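Local coordinates for protein D-glycerate 3-kinase (PDB 6CKG) that probably acts as a kinase that phosphorylates D-glycerate at its 3-hydroxyl group, at residues D69-E72 and R78-T81. Sequence-based numbering, arbitrary orientation.
Sequences DYLE and RLAT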
# COMPACT_ATOMS: atom_id res chain seq x y z
N ASP A 69 15.71 9.26 -1.26
CA ASP A 69 17.08 9.76 -1.29
C ASP A 69 17.36 10.53 -2.57
O ASP A 69 18.21 11.43 -2.59
CB ASP A 69 18.08 8.62 -1.14
CG ASP A 69 18.04 7.99 0.24
OD1 ASP A 69 17.74 8.70 1.22
OD2 ASP A 69 18.32 6.78 0.34
N TYR A 70 16.66 10.20 -3.65
CA TYR A 70 16.81 10.92 -4.90
C TYR A 70 16.26 12.34 -4.78
O TYR A 70 16.92 13.31 -5.18
CB TYR A 70 16.09 10.15 -6.01
CG TYR A 70 16.35 10.63 -7.41
CD1 TYR A 70 15.52 11.58 -8.00
CD2 TYR A 70 17.39 10.11 -8.16
CE1 TYR A 70 15.74 12.01 -9.29
CE2 TYR A 70 17.62 10.55 -9.46
CZ TYR A 70 16.79 11.50 -10.01
OH TYR A 70 17.02 11.93 -11.29
N LEU A 71 15.06 12.48 -4.21
CA LEU A 71 14.46 13.81 -4.05
C LEU A 71 15.24 14.66 -3.05
O LEU A 71 15.40 15.87 -3.26
CB LEU A 71 12.99 13.67 -3.61
CG LEU A 71 12.07 13.11 -4.71
CD1 LEU A 71 10.65 12.85 -4.22
CD2 LEU A 71 12.07 14.05 -5.91
N GLU A 72 15.73 14.05 -1.96
CA GLU A 72 16.48 14.81 -0.97
C GLU A 72 17.82 15.25 -1.53
O GLU A 72 18.25 16.40 -1.33
CB GLU A 72 16.69 13.99 0.31
CG GLU A 72 15.38 13.57 1.03
CD GLU A 72 15.58 13.14 2.48
OE1 GLU A 72 16.63 12.51 2.78
OE2 GLU A 72 14.69 13.43 3.32
N ARG A 78 12.72 17.57 1.74
CA ARG A 78 12.70 16.80 2.98
C ARG A 78 11.50 15.86 2.91
O ARG A 78 10.37 16.30 2.67
CB ARG A 78 12.62 17.71 4.20
CG ARG A 78 13.82 18.64 4.35
CD ARG A 78 13.63 19.64 5.49
NE ARG A 78 13.54 19.00 6.80
CZ ARG A 78 14.59 18.57 7.50
NH1 ARG A 78 15.82 18.72 7.01
NH2 ARG A 78 14.43 18.00 8.68
N LEU A 79 11.76 14.57 3.08
CA LEU A 79 10.76 13.53 2.90
C LEU A 79 10.53 12.77 4.19
O LEU A 79 11.42 12.64 5.04
CB LEU A 79 11.17 12.55 1.80
CG LEU A 79 10.67 12.97 0.42
CD1 LEU A 79 11.67 13.92 -0.18
CD2 LEU A 79 10.40 11.81 -0.53
N ALA A 80 9.31 12.26 4.33
CA ALA A 80 8.97 11.27 5.34
C ALA A 80 8.22 10.17 4.61
O ALA A 80 7.49 10.46 3.66
CB ALA A 80 8.11 11.85 6.47
N THR A 81 8.41 8.92 5.04
CA THR A 81 7.74 7.79 4.39
C THR A 81 6.91 7.01 5.40
O THR A 81 7.39 6.71 6.51
CB THR A 81 8.75 6.86 3.73
OG1 THR A 81 9.43 7.55 2.69
CG2 THR A 81 8.02 5.64 3.13
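The two backbones come nearest at Glu-72 and Arg-78, CA to CA 5.8 Å, where the last turn of helix 63-75 gives way to a short connection and the chain enters strand 79-83. The helix backbone also closes onto this connection through a hydrogen bond between Leu-71 and Leu-77. Across the two segments the polar link is made by a side chain: the backbone N of Leu-79 donates to OE2 of Glu-72 over 3.2 Å, nearly straight at 162° at the hydrogen. The carboxylate accepts with the anti lone pair of OE2, the one turned away from OE1. With CG set beside its own backbone N (chi1 -61°) and the chain extended beyond it, Glu-72 reaches across to the start of the strand, where its carboxylate occupies an N-H on the outer edge of the sheet. The same side chain lays its CG against CD1 of Leu-79 at 3.9 Å, so aliphatic stem and charged end both serve the contact. Leu-79 points at the helix and pushes its two methyls onto Leu-71, whose side chain it meets at about a right angle: CD1 rests on Leu-71 CB at 3.7 Å and CD2 on Leu-71 CD1 at 3.8 Å. Leu-71 is buried, with Ala-25 of helix 19-38 also against it, while Leu-79 further touches Pro-68, Val-176 and Ile-178. CB of Arg-78 leaves the backbone pointing away from the helix, and backbone carbonyls hold the guanidinium, NE bonding to O of Pro-173 and NH2 to O of Gln-171. The arrangement is the helix-to-strand return of a beta-alpha-beta crossover: helix 63-75 links parallel strands 48-53 and 79-83, between which strand 176-180 is inserted, consistent with the P-loop kinase fold.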